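Local coordinates for protein light Chain (Clostridium botulinum, PDB 6BVD) that probably acts as a zinc-dependent endopeptidase that cleaves a neuronal SNARE protein and so blocks neurotransmitter release, as other botulinum neurotoxin light chains do, at residues I21-R25 and F139-L143; R25-Y29 and G170-Y174; P118-S123 and D187-I192; T136-N140 and Q150-I156; L286-L291 and F341-Y345. One frame throughout, in Å; residues are numbered along the deposited sequence.

Overall arrangement
Contacts 1, 2 and 4 join parts of one mixed sheet of the zinc protease fold; the loops of contact 3 lie beside it, and the helix pair of contact 5 lies farther off. Contacts 1 and 4, centres about 10 Å apart, share strand 138-142, which pairs with 21-24 on one edge and 148-152 on the other. Contact 2 continues from Arg25 and meets the end of strand 168-171. Contact 3 touches contact 4 through Ile192 and Thr136, centres about 12 Å apart. Along the chain, contact 4 is nested inside the loops closed by contacts 2 and 3, while contacts 1 and 3 cross. Contact 5 opens last, its centre about 16 Å from that of contact 3.

Contact 1 of 5, residues I21-R25 and F139-L143; sequences IIYIR and FNVKL
Two extended strands, 21-24 and 139-142, run antiparallel with axes 4.6 Å apart at closest and 126° between N-to-C directions. Tyr23 and Lys142 form a hydrogen-bonded pair (CA-CA 5.1 Å): Lys142 N donates to Tyr23 O at 2.9 Å, and the return bond from Tyr23 N to Lys142 O is weak at 3.5 Å. Ile24 and Val141 follow as a non-hydrogen-bonded pair, CA-CA 4.3 Å, and Arg25 N donates a hydrogen bond to Asn140 O at 2.8 Å. Beta-branched Ile and Val suit extended backbone, and with Phe139 they make one face apolar. Ile22, chi1 p, fills the hollow beside Val141 (CD1 to CB 3.6 Å); the CG2 bump of Ile24, also p, lodges between Val141 CG1 at 3.9 Å and Phe139 CE1 at 4.2 Å. Tyr23 and Lys142 occupy the other face, CB to CB 4.1 Å, and their long ends lead away. A water donates to Arg25 O (2.5 Å) and accepts from Arg25 NE (2.8 Å) and Asn140 N (3.0 Å); Arg25 NH1 bonds Asn33. In this antiparallel part of a mixed sheet, strand 21-24 lies between 138-142 and 36-40, with Ile22 touching Trp46 and Ile24 touching Ile48.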
# COMPACT_ATOMS: atom_id res chain seq x y z
N ILE A 21 8.40 -5.82 19.22
CA ILE A 21 9.83 -6.06 19.14
C ILE A 21 10.39 -6.49 20.47
O ILE A 21 10.45 -5.66 21.40
CB ILE A 21 10.60 -4.83 18.70
CG1 ILE A 21 10.08 -4.30 17.35
CG2 ILE A 21 12.06 -5.16 18.56
CD1 ILE A 21 10.82 -3.09 16.93
N ILE A 22 10.82 -7.75 20.54
CA ILE A 22 11.40 -8.35 21.76
C ILE A 22 12.55 -9.26 21.36
O ILE A 22 12.75 -9.54 20.19
CB ILE A 22 10.39 -9.19 22.57
CG1 ILE A 22 9.90 -10.36 21.72
CG2 ILE A 22 9.21 -8.38 23.04
CD1 ILE A 22 8.79 -11.09 22.36
N TYR A 23 13.36 -9.68 22.33
CA TYR A 23 14.35 -10.73 22.07
C TYR A 23 13.76 -12.11 22.30
O TYR A 23 13.10 -12.34 23.31
CB TYR A 23 15.60 -10.53 22.93
CG TYR A 23 16.57 -9.57 22.26
CD1 TYR A 23 17.69 -10.03 21.57
CD2 TYR A 23 16.35 -8.20 22.31
CE1 TYR A 23 18.56 -9.15 20.94
CE2 TYR A 23 17.21 -7.31 21.70
CZ TYR A 23 18.31 -7.79 21.03
OH TYR A 23 19.15 -6.89 20.43
N ILE A 24 13.96 -13.04 21.37
CA ILE A 24 13.38 -14.34 21.66
C ILE A 24 14.43 -15.44 21.61
O ILE A 24 15.41 -15.36 20.87
CB ILE A 24 12.22 -14.69 20.71
CG1 ILE A 24 12.73 -15.13 19.36
CG2 ILE A 24 11.28 -13.54 20.56
CD1 ILE A 24 11.58 -15.35 18.36
N ARG A 25 14.22 -16.46 22.42
CA ARG A 25 15.10 -17.65 22.44
C ARG A 25 14.41 -18.71 21.61
O ARG A 25 13.47 -19.33 22.09
CB ARG A 25 15.31 -18.16 23.88
CG ARG A 25 16.40 -19.25 23.98
CD ARG A 25 16.56 -19.77 25.44
NE ARG A 25 15.39 -20.55 25.87
CZ ARG A 25 15.32 -21.21 27.02
NH1 ARG A 25 16.36 -21.19 27.82
NH2 ARG A 25 14.24 -21.90 27.35
N PHE A 139 8.11 -20.39 23.95
CA PHE A 139 9.54 -20.07 24.01
C PHE A 139 9.81 -18.93 24.99
O PHE A 139 8.92 -18.12 25.28
CB PHE A 139 10.09 -19.69 22.63
CG PHE A 139 9.19 -18.73 21.85
CD1 PHE A 139 9.26 -17.36 22.06
CD2 PHE A 139 8.29 -19.23 20.90
CE1 PHE A 139 8.44 -16.46 21.36
CE2 PHE A 139 7.46 -18.34 20.18
CZ PHE A 139 7.53 -16.95 20.43
N ASN A 140 11.05 -18.87 25.49
CA ASN A 140 11.47 -17.71 26.29
C ASN A 140 11.62 -16.42 25.49
O ASN A 140 12.18 -16.42 24.39
CB ASN A 140 12.79 -17.99 27.02
CG ASN A 140 12.61 -18.87 28.24
OD1 ASN A 140 11.51 -19.34 28.49
ND2 ASN A 140 13.67 -19.06 29.01
N VAL A 141 11.16 -15.31 26.06
CA VAL A 141 11.46 -14.00 25.48
C VAL A 141 12.02 -13.07 26.57
O VAL A 141 11.68 -13.18 27.75
CB VAL A 141 10.23 -13.31 24.82
CG1 VAL A 141 9.48 -14.29 23.91
CG2 VAL A 141 9.30 -12.69 25.83
N LYS A 142 12.92 -12.19 26.17
CA LYS A 142 13.55 -11.27 27.10
C LYS A 142 13.01 -9.85 26.88
O LYS A 142 13.09 -9.29 25.77
CB LYS A 142 15.08 -11.34 26.96
CG LYS A 142 15.86 -10.47 27.95
CD LYS A 142 17.34 -10.50 27.63
CE LYS A 142 17.96 -11.87 27.96
NZ LYS A 142 19.39 -11.94 27.50
N LEU A 143 12.37 -9.30 27.90
CA LEU A 143 11.75 -7.99 27.80
C LEU A 143 12.74 -6.80 27.92
O LEU A 143 13.94 -6.98 28.17
CB LEU A 143 10.63 -7.88 28.85
CG LEU A 143 9.53 -8.94 28.74
CD1 LEU A 143 8.56 -8.85 29.91
CD2 LEU A 143 8.75 -8.91 27.40
O HOH W 1 13.12 -20.62 24.21

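Contact 2 of 5, residues R25-Y29 and G170-Y174; sequences RPPYY and GGIIY
A type II beta turn from Pro26 to Tyr29, closed by Tyr29 N to Pro26 O at 3.0 Å, faces the extended chain at Gly171-Ile173; the closest CA pair is Pro27-Ile172, 7.4 Å apart. Pro27 suits the second position of the turn (phi -54°, psi 140°), and Tyr28 takes the third with positive phi, 82°. Polar contacts come from the tyrosine. Its chi1 is m, and the ring carries OH across the gap to accept a hydrogen bond from Ile173 N at 3.0 Å. A water lies 2.6 Å from Tyr28 OH and donates to Gly171 O at 2.8 Å, so the hydroxyl bonds the NH of Ile173 directly and the carbonyl of Gly171 through water, near the end of strand 168-171, an outermost strand of the mixed sheet. The loop after strand 21-24 is thereby tied to the sheet's far end. Apolar contacts centre on Ile172, whose m,m side chain brings CD1 to Pro27 CG at 3.7 Å and Tyr28 CE2 at 4.0 Å; Pro27 also rests on Ile156.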
# COMPACT_ATOMS: atom_id res chain seq x y z
N ARG A 25 14.22 -16.46 22.42
CA ARG A 25 15.10 -17.65 22.44
C ARG A 25 14.41 -18.71 21.61
O ARG A 25 13.47 -19.33 22.09
CB ARG A 25 15.31 -18.16 23.88
CG ARG A 25 16.40 -19.25 23.98
CD ARG A 25 16.56 -19.77 25.44
NE ARG A 25 15.39 -20.55 25.87
CZ ARG A 25 15.32 -21.21 27.02
NH1 ARG A 25 16.36 -21.19 27.82
NH2 ARG A 25 14.24 -21.90 27.35
N PRO A 26 14.83 -18.89 20.35
CA PRO A 26 13.97 -19.73 19.50
C PRO A 26 14.15 -21.24 19.78
O PRO A 26 15.08 -21.63 20.49
CB PRO A 26 14.37 -19.31 18.05
CG PRO A 26 15.62 -18.57 18.15
CD PRO A 26 15.92 -18.24 19.60
N PRO A 27 13.21 -22.08 19.29
CA PRO A 27 13.31 -23.51 19.56
C PRO A 27 14.67 -24.06 19.14
O PRO A 27 15.21 -23.62 18.10
CB PRO A 27 12.15 -24.13 18.74
CG PRO A 27 11.66 -23.04 17.88
CD PRO A 27 12.02 -21.74 18.50
N TYR A 28 15.21 -24.95 19.97
CA TYR A 28 16.53 -25.60 19.84
C TYR A 28 17.69 -24.72 20.38
O TYR A 28 18.83 -25.19 20.43
CB TYR A 28 16.82 -26.02 18.38
CG TYR A 28 15.77 -26.94 17.77
CD1 TYR A 28 15.32 -28.06 18.45
CD2 TYR A 28 15.22 -26.66 16.51
CE1 TYR A 28 14.36 -28.91 17.88
CE2 TYR A 28 14.26 -27.49 15.94
CZ TYR A 28 13.82 -28.61 16.64
OH TYR A 28 12.88 -29.44 16.08
N TYR A 29 17.41 -23.48 20.81
CA TYR A 29 18.47 -22.62 21.36
C TYR A 29 18.42 -22.59 22.92
O TYR A 29 19.02 -21.71 23.57
CB TYR A 29 18.38 -21.20 20.78
CG TYR A 29 18.87 -21.10 19.33
CD1 TYR A 29 20.23 -20.93 19.05
CD2 TYR A 29 17.98 -21.20 18.24
CE1 TYR A 29 20.70 -20.87 17.74
CE2 TYR A 29 18.45 -21.11 16.93
CZ TYR A 29 19.80 -20.94 16.69
OH TYR A 29 20.27 -20.86 15.41
N GLY A 170 9.24 -26.12 8.15
CA GLY A 170 9.46 -27.25 9.04
C GLY A 170 8.72 -27.13 10.35
O GLY A 170 8.27 -26.05 10.69
N GLY A 171 8.55 -28.24 11.10
CA GLY A 171 7.86 -28.17 12.39
C GLY A 171 8.87 -28.32 13.53
O GLY A 171 10.08 -28.41 13.27
N ILE A 172 8.39 -28.38 14.77
CA ILE A 172 9.28 -28.54 15.92
C ILE A 172 9.09 -29.89 16.61
O ILE A 172 7.97 -30.40 16.71
CB ILE A 172 9.07 -27.39 16.94
CG1 ILE A 172 9.27 -26.01 16.26
CG2 ILE A 172 10.02 -27.58 18.16
CD1 ILE A 172 10.68 -25.79 15.67
N ILE A 173 10.21 -30.47 17.07
CA ILE A 173 10.24 -31.76 17.73
C ILE A 173 10.32 -31.66 19.27
O ILE A 173 11.08 -30.86 19.79
CB ILE A 173 11.45 -32.57 17.20
CG1 ILE A 173 11.24 -32.90 15.73
CG2 ILE A 173 11.70 -33.82 18.06
CD1 ILE A 173 12.52 -33.24 15.00
N TYR A 174 9.53 -32.48 19.96
CA TYR A 174 9.58 -32.60 21.43
C TYR A 174 10.35 -33.85 21.82
O TYR A 174 10.13 -34.93 21.25
CB TYR A 174 8.15 -32.62 22.02
CG TYR A 174 8.04 -32.85 23.51
CD1 TYR A 174 8.68 -32.01 24.42
CD2 TYR A 174 7.24 -33.87 24.03
CE1 TYR A 174 8.58 -32.21 25.79
CE2 TYR A 174 7.11 -34.07 25.41
CZ TYR A 174 7.79 -33.24 26.28
OH TYR A 174 7.69 -33.42 27.66
O HOH W 2 12.71 -29.41 13.48

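Contact 3 of 5, residues P118-S123 and D187-I192; sequences PYLGNS and DGFGSI
This junction joins two irregular loops, one following helix 104-115 and the other leading into strand 193-196, with end-to-end directions 136° apart. The CA atoms of Pro118 and Gly190 lie 4.7 Å apart, those of Tyr119 and Phe189 4.9 Å. One hydrogen bond links the backbones: Tyr119 N donates to Phe189 O at 2.8 Å. A water 2.8 Å from both Tyr119 O and Gly190 O bridges the two carbonyls. The Phe189 ring, chi1 m, plugs the bend of 119-123: flat and apolar, it can lie under Asn122 CA, 3.7 Å from its centroid in a CH-pi contact, while its edge meets Tyr119 (Phe189 CD1 to Tyr119 CD2 3.7 Å). Gly121, Gly188 and Gly190 have phi 162°, 88° and 89°, where a CB would jam against the preceding carbonyl oxygen. Compact Pro118 presses CG to within 3.6 Å of Ser191 C. Another water accepts from Ser123 N (3.1 Å) and donates to Asp187 OD2 (2.9 Å). Tyr119 and Phe189 pack on helix 280-301, Leu120 on helix 313-323.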
# COMPACT_ATOMS: atom_id res chain seq x y z
N PRO A 118 -1.40 -24.21 17.99
CA PRO A 118 -1.17 -25.64 18.30
C PRO A 118 -1.93 -26.15 19.54
O PRO A 118 -2.19 -25.37 20.44
CB PRO A 118 0.33 -25.70 18.55
CG PRO A 118 0.88 -24.57 17.81
CD PRO A 118 -0.13 -23.46 17.91
N TYR A 119 -2.31 -27.43 19.55
CA TYR A 119 -2.89 -28.04 20.75
C TYR A 119 -1.84 -28.04 21.85
O TYR A 119 -0.67 -28.27 21.56
CB TYR A 119 -3.38 -29.47 20.49
CG TYR A 119 -4.12 -30.09 21.67
CD1 TYR A 119 -5.47 -29.86 21.85
CD2 TYR A 119 -3.44 -30.82 22.65
CE1 TYR A 119 -6.15 -30.40 22.93
CE2 TYR A 119 -4.12 -31.33 23.75
CZ TYR A 119 -5.48 -31.12 23.88
OH TYR A 119 -6.17 -31.65 24.95
N LEU A 120 -2.26 -27.77 23.09
CA LEU A 120 -1.34 -27.77 24.25
C LEU A 120 -1.10 -29.21 24.74
O LEU A 120 -1.57 -29.65 25.81
CB LEU A 120 -1.88 -26.86 25.38
CG LEU A 120 -2.01 -25.37 25.01
CD1 LEU A 120 -2.59 -24.50 26.19
CD2 LEU A 120 -0.72 -24.73 24.48
N GLY A 121 -0.41 -30.00 23.92
CA GLY A 121 -0.11 -31.36 24.31
C GLY A 121 0.27 -32.14 23.08
O GLY A 121 0.07 -31.65 21.95
N ASN A 122 0.83 -33.33 23.28
CA ASN A 122 1.18 -34.19 22.16
C ASN A 122 1.20 -35.65 22.58
O ASN A 122 0.75 -35.99 23.68
CB ASN A 122 2.52 -33.75 21.56
CG ASN A 122 3.67 -33.79 22.58
OD1 ASN A 122 4.07 -34.84 23.03
ND2 ASN A 122 4.23 -32.62 22.90
N SER A 123 1.71 -36.55 21.72
CA SER A 123 1.63 -37.96 22.03
C SER A 123 2.28 -38.34 23.36
O SER A 123 1.80 -39.24 24.02
CB SER A 123 2.25 -38.80 20.91
OG SER A 123 1.41 -38.69 19.78
N ASP A 187 0.82 -35.09 13.71
CA ASP A 187 -0.10 -35.96 14.43
C ASP A 187 -1.43 -35.30 14.86
O ASP A 187 -2.02 -35.76 15.82
CB ASP A 187 0.58 -36.52 15.70
CG ASP A 187 1.79 -37.39 15.40
OD1 ASP A 187 1.86 -38.02 14.31
OD2 ASP A 187 2.68 -37.45 16.27
N GLY A 188 -1.89 -34.25 14.16
CA GLY A 188 -3.13 -33.57 14.50
C GLY A 188 -3.03 -32.42 15.52
O GLY A 188 -3.86 -31.55 15.53
N PHE A 189 -2.03 -32.45 16.41
CA PHE A 189 -1.82 -31.40 17.42
C PHE A 189 -1.31 -30.07 16.88
O PHE A 189 -1.78 -28.98 17.26
CB PHE A 189 -0.83 -31.92 18.50
CG PHE A 189 -1.24 -33.21 19.13
CD1 PHE A 189 -2.24 -33.23 20.09
CD2 PHE A 189 -0.64 -34.43 18.75
CE1 PHE A 189 -2.60 -34.42 20.70
CE2 PHE A 189 -1.01 -35.62 19.35
CZ PHE A 189 -1.99 -35.62 20.31
N GLY A 190 -0.35 -30.16 15.96
CA GLY A 190 0.29 -28.98 15.41
C GLY A 190 1.47 -28.59 16.28
O GLY A 190 1.67 -29.14 17.36
N SER A 191 2.28 -27.66 15.80
CA SER A 191 3.39 -27.15 16.64
C SER A 191 3.76 -25.81 16.11
O SER A 191 3.27 -25.42 15.02
CB SER A 191 4.61 -28.09 16.62
OG SER A 191 5.31 -28.00 15.39
N ILE A 192 4.60 -25.08 16.84
CA ILE A 192 5.26 -23.92 16.29
C ILE A 192 5.89 -24.31 14.96
O ILE A 192 6.51 -25.37 14.86
CB ILE A 192 6.34 -23.38 17.24
CG1 ILE A 192 5.69 -22.75 18.49
CG2 ILE A 192 7.08 -22.26 16.59
CD1 ILE A 192 6.74 -22.54 19.64
O HOH W 3 1.62 -29.11 20.13
O HOH W 4 2.91 -36.14 18.84

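Contact 4 of 5, residues T136-N140 and Q150-I156; sequences TVSFN and QQMANLI
Gln150 opens the second segment as the non-hydrogen-bonded partner of Asn140, CA-CA 4.6 Å; its CG lies 3.7 Å from Asn140 OD1. Both lie on the same face, and a long polar side chain suits Gln150, which is exposed. Gln151 pairs with Phe139 (CA-CA 5.5 Å) through two backbone bonds: Phe139 N donates to Gln151 O at 2.9 Å, and Gln151 N donates to Phe139 O at 2.9 Å. Gln151 O also lies over the face of the Phe139 ring, set at chi1 45° (p), and 3.1 Å from Ser138 CA. Strands 138-140 and 150-152 run antiparallel, 144° between N-to-C directions, closest approach 4.5 Å, as arms of a beta hairpin at one margin of the mixed sheet. Met152 brings CG to 3.5 Å from Val137 O. Ala153 then turns its small CB to the edge of the Phe139 ring, 3.6 Å from CE2, and a water donates to both Val137 O and Ala153 O at 2.8 Å. Finally Ile156, now in strand 155-158, points toward Phe139, CD1 to CE2 4.3 Å.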
# COMPACT_ATOMS: atom_id res chain seq x y z
N THR A 136 7.70 -27.04 21.63
CA THR A 136 6.74 -27.12 20.50
C THR A 136 5.58 -26.12 20.59
O THR A 136 4.87 -25.95 19.60
CB THR A 136 6.10 -28.53 20.36
OG1 THR A 136 5.36 -28.88 21.54
CG2 THR A 136 7.18 -29.62 20.03
N VAL A 137 5.36 -25.50 21.77
CA VAL A 137 4.23 -24.60 21.97
C VAL A 137 4.62 -23.23 22.59
O VAL A 137 3.92 -22.26 22.41
CB VAL A 137 3.14 -25.25 22.85
CG1 VAL A 137 2.47 -26.39 22.11
CG2 VAL A 137 3.72 -25.75 24.23
N SER A 138 5.77 -23.13 23.26
CA SER A 138 6.15 -21.83 23.79
C SER A 138 7.67 -21.63 23.77
O SER A 138 8.43 -22.57 23.53
CB SER A 138 5.57 -21.66 25.20
OG SER A 138 6.21 -22.56 26.07
N PHE A 139 8.11 -20.39 23.95
CA PHE A 139 9.54 -20.07 24.01
C PHE A 139 9.81 -18.93 24.99
O PHE A 139 8.92 -18.12 25.28
CB PHE A 139 10.09 -19.69 22.63
CG PHE A 139 9.19 -18.73 21.85
CD1 PHE A 139 9.26 -17.36 22.06
CD2 PHE A 139 8.29 -19.23 20.90
CE1 PHE A 139 8.44 -16.46 21.36
CE2 PHE A 139 7.46 -18.34 20.18
CZ PHE A 139 7.53 -16.95 20.43
N ASN A 140 11.05 -18.87 25.49
CA ASN A 140 11.47 -17.71 26.29
C ASN A 140 11.62 -16.42 25.49
O ASN A 140 12.18 -16.42 24.39
CB ASN A 140 12.79 -17.99 27.02
CG ASN A 140 12.61 -18.87 28.24
OD1 ASN A 140 11.51 -19.34 28.49
ND2 ASN A 140 13.67 -19.06 29.01
N GLN A 150 7.65 -16.61 29.39
CA GLN A 150 7.33 -17.58 28.34
C GLN A 150 6.21 -17.00 27.48
O GLN A 150 5.34 -16.28 27.95
CB GLN A 150 6.89 -18.94 28.91
CG GLN A 150 8.01 -19.82 29.46
CD GLN A 150 7.58 -21.28 29.64
OE1 GLN A 150 6.41 -21.62 29.49
NE2 GLN A 150 8.54 -22.15 29.96
N GLN A 151 6.25 -17.32 26.19
CA GLN A 151 5.29 -16.79 25.25
C GLN A 151 4.92 -17.88 24.23
O GLN A 151 5.73 -18.72 23.92
CB GLN A 151 5.87 -15.56 24.58
CG GLN A 151 5.01 -14.95 23.56
CD GLN A 151 5.15 -13.46 23.58
OE1 GLN A 151 5.72 -12.89 24.52
NE2 GLN A 151 4.67 -12.82 22.54
N MET A 152 3.66 -17.89 23.79
CA MET A 152 3.24 -18.81 22.73
C MET A 152 3.20 -18.07 21.39
O MET A 152 3.03 -16.86 21.37
CB MET A 152 1.86 -19.41 23.04
CG MET A 152 1.81 -20.23 24.34
SD MET A 152 0.17 -20.92 24.64
CE MET A 152 -0.33 -21.44 23.00
N ALA A 153 3.38 -18.79 20.27
CA ALA A 153 3.23 -18.19 18.92
C ALA A 153 3.05 -19.36 17.93
O ALA A 153 3.15 -20.52 18.33
CB ALA A 153 4.44 -17.33 18.52
N ASN A 154 2.74 -19.06 16.67
CA ASN A 154 2.50 -20.12 15.69
C ASN A 154 3.65 -20.28 14.69
O ASN A 154 3.85 -21.36 14.13
CB ASN A 154 1.17 -19.84 14.90
CG ASN A 154 -0.08 -19.88 15.80
OD1 ASN A 154 -0.06 -20.39 16.95
ND2 ASN A 154 -1.19 -19.35 15.27
N LEU A 155 4.39 -19.22 14.43
CA LEU A 155 5.32 -19.22 13.31
C LEU A 155 6.50 -18.26 13.51
O LEU A 155 6.32 -17.13 13.93
CB LEU A 155 4.58 -18.83 11.99
CG LEU A 155 5.47 -18.58 10.77
CD1 LEU A 155 6.28 -19.79 10.33
CD2 LEU A 155 4.56 -18.07 9.57
N ILE A 156 7.70 -18.74 13.20
CA ILE A 156 8.88 -17.91 13.20
C ILE A 156 9.54 -18.02 11.83
O ILE A 156 9.89 -19.12 11.38
CB ILE A 156 9.88 -18.36 14.29
CG1 ILE A 156 9.19 -18.29 15.67
CG2 ILE A 156 11.16 -17.52 14.21
CD1 ILE A 156 10.03 -18.87 16.79
O HOH W 5 2.06 -22.12 20.34

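Contact 5 of 5, residues L286-L291 and F341-Y345; sequences LYNKVL and FEQLY
Tyr287 projects its ring, chi1 t, between two aromatic side chains of helix 341-345. Its face receives the edge of Phe341 in a T-shaped pair, centroids 5.2 Å apart and planes at 80°, with Tyr287 CZ to Phe341 CE2 3.6 Å. Its own edge points into the face of Tyr345, centroids 4.9 Å apart, planes at 68°, with Tyr287 CD1 to Tyr345 CD2 3.6 Å. Phe341 and Tyr345, one helical turn apart and both chi1 t, make an aromatic cluster with Tyr287. Such large rings suit a wide gap: the helical axes of 286-291 and 341-345 come no nearer than 11.4 Å, crossing at 116° between N-to-C directions, and the closest CA pairs are Leu291-Phe341 at 7.5 Å and Tyr287-Tyr345 at 7.7 Å. This is helix-helix packing between 280-301 and 338-348, made without a hydrogen bond between the two segments. Val290 points toward the other helix and lays its methyls against the edges of both rings, CG1 3.8 Å from Phe341 CZ and CG2 3.8 Å from Tyr345 CE1. Leu291 covers the Phe341 ring face, CD1 4.0 Å from its centroid in a CH-pi contact. At the other end Tyr345 OH lies 3.6 Å from Leu286 CB. Partly exposed Tyr287 keeps its polar OH at the margin, 3.5 Å from Glu342 CB.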
# COMPACT_ATOMS: atom_id res chain seq x y z
N LEU A 286 -4.60 -40.26 3.62
CA LEU A 286 -4.38 -38.99 4.33
C LEU A 286 -5.64 -38.51 5.05
O LEU A 286 -5.58 -38.06 6.19
CB LEU A 286 -3.88 -37.91 3.36
CG LEU A 286 -2.54 -38.26 2.69
CD1 LEU A 286 -2.17 -37.20 1.70
CD2 LEU A 286 -1.42 -38.43 3.73
N TYR A 287 -6.77 -38.58 4.37
CA TYR A 287 -8.05 -38.22 4.94
C TYR A 287 -8.36 -39.06 6.18
O TYR A 287 -8.80 -38.53 7.21
CB TYR A 287 -9.15 -38.35 3.89
CG TYR A 287 -10.53 -37.88 4.32
CD1 TYR A 287 -10.97 -36.59 4.03
CD2 TYR A 287 -11.42 -38.75 4.97
CE1 TYR A 287 -12.25 -36.15 4.40
CE2 TYR A 287 -12.69 -38.33 5.33
CZ TYR A 287 -13.11 -37.04 5.04
OH TYR A 287 -14.37 -36.63 5.41
N ASN A 288 -8.14 -40.37 6.08
CA ASN A 288 -8.43 -41.24 7.22
C ASN A 288 -7.42 -41.10 8.35
O ASN A 288 -7.76 -41.30 9.52
CB ASN A 288 -8.55 -42.69 6.77
CG ASN A 288 -9.81 -42.92 5.96
OD1 ASN A 288 -10.86 -42.37 6.28
ND2 ASN A 288 -9.69 -43.69 4.87
N LYS A 289 -6.17 -40.77 8.02
CA LYS A 289 -5.18 -40.54 9.07
C LYS A 289 -5.56 -39.30 9.89
O LYS A 289 -5.55 -39.35 11.13
CB LYS A 289 -3.79 -40.35 8.47
CG LYS A 289 -2.71 -40.01 9.51
CD LYS A 289 -1.39 -39.67 8.84
CE LYS A 289 -1.58 -38.53 7.78
NZ LYS A 289 -1.66 -37.09 8.31
N VAL A 290 -5.93 -38.22 9.21
CA VAL A 290 -6.27 -36.97 9.91
C VAL A 290 -7.51 -37.18 10.77
O VAL A 290 -7.57 -36.69 11.91
CB VAL A 290 -6.50 -35.75 8.95
CG1 VAL A 290 -6.93 -34.48 9.75
CG2 VAL A 290 -5.25 -35.46 8.13
N LEU A 291 -8.49 -37.91 10.24
CA LEU A 291 -9.72 -38.20 10.95
C LEU A 291 -9.46 -39.00 12.23
O LEU A 291 -10.03 -38.71 13.28
CB LEU A 291 -10.69 -38.97 10.05
CG LEU A 291 -11.95 -39.52 10.71
CD1 LEU A 291 -12.79 -38.36 11.29
CD2 LEU A 291 -12.78 -40.36 9.75
N PHE A 341 -16.22 -32.52 9.91
CA PHE A 341 -14.85 -32.90 9.58
C PHE A 341 -14.58 -32.80 8.08
O PHE A 341 -13.53 -32.33 7.65
CB PHE A 341 -14.52 -34.32 10.04
CG PHE A 341 -13.15 -34.73 9.65
CD1 PHE A 341 -12.07 -34.34 10.42
CD2 PHE A 341 -12.92 -35.46 8.49
CE1 PHE A 341 -10.79 -34.68 10.05
CE2 PHE A 341 -11.65 -35.79 8.11
CZ PHE A 341 -10.57 -35.39 8.89
N GLU A 342 -15.52 -33.27 7.28
CA GLU A 342 -15.33 -33.21 5.84
C GLU A 342 -15.17 -31.75 5.38
O GLU A 342 -14.28 -31.44 4.59
CB GLU A 342 -16.50 -33.87 5.12
CG GLU A 342 -16.25 -34.02 3.63
CD GLU A 342 -17.41 -34.67 2.91
OE1 GLU A 342 -18.40 -35.04 3.59
OE2 GLU A 342 -17.33 -34.80 1.67
N GLN A 343 -15.97 -30.85 5.95
CA GLN A 343 -15.86 -29.44 5.60
C GLN A 343 -14.56 -28.82 6.09
O GLN A 343 -13.95 -28.01 5.39
CB GLN A 343 -17.07 -28.66 6.13
CG GLN A 343 -18.35 -28.98 5.36
CD GLN A 343 -18.21 -28.79 3.83
OE1 GLN A 343 -18.09 -27.67 3.33
NE2 GLN A 343 -18.24 -29.90 3.09
N LEU A 344 -14.09 -29.23 7.26
CA LEU A 344 -12.82 -28.70 7.76
C LEU A 344 -11.65 -29.14 6.87
O LEU A 344 -10.83 -28.33 6.44
CB LEU A 344 -12.60 -29.15 9.20
CG LEU A 344 -11.22 -28.84 9.75
CD1 LEU A 344 -10.92 -27.36 9.64
CD2 LEU A 344 -11.11 -29.30 11.24
N TYR A 345 -11.62 -30.41 6.56
CA TYR A 345 -10.57 -30.97 5.73
C TYR A 345 -10.58 -30.26 4.38
O TYR A 345 -9.53 -29.89 3.86
CB TYR A 345 -10.78 -32.49 5.57
CG TYR A 345 -9.60 -33.21 4.97
CD1 TYR A 345 -8.59 -33.72 5.77
CD2 TYR A 345 -9.49 -33.38 3.58
CE1 TYR A 345 -7.50 -34.39 5.22
CE2 TYR A 345 -8.41 -34.04 3.03
CZ TYR A 345 -7.41 -34.54 3.86
OH TYR A 345 -6.31 -35.21 3.31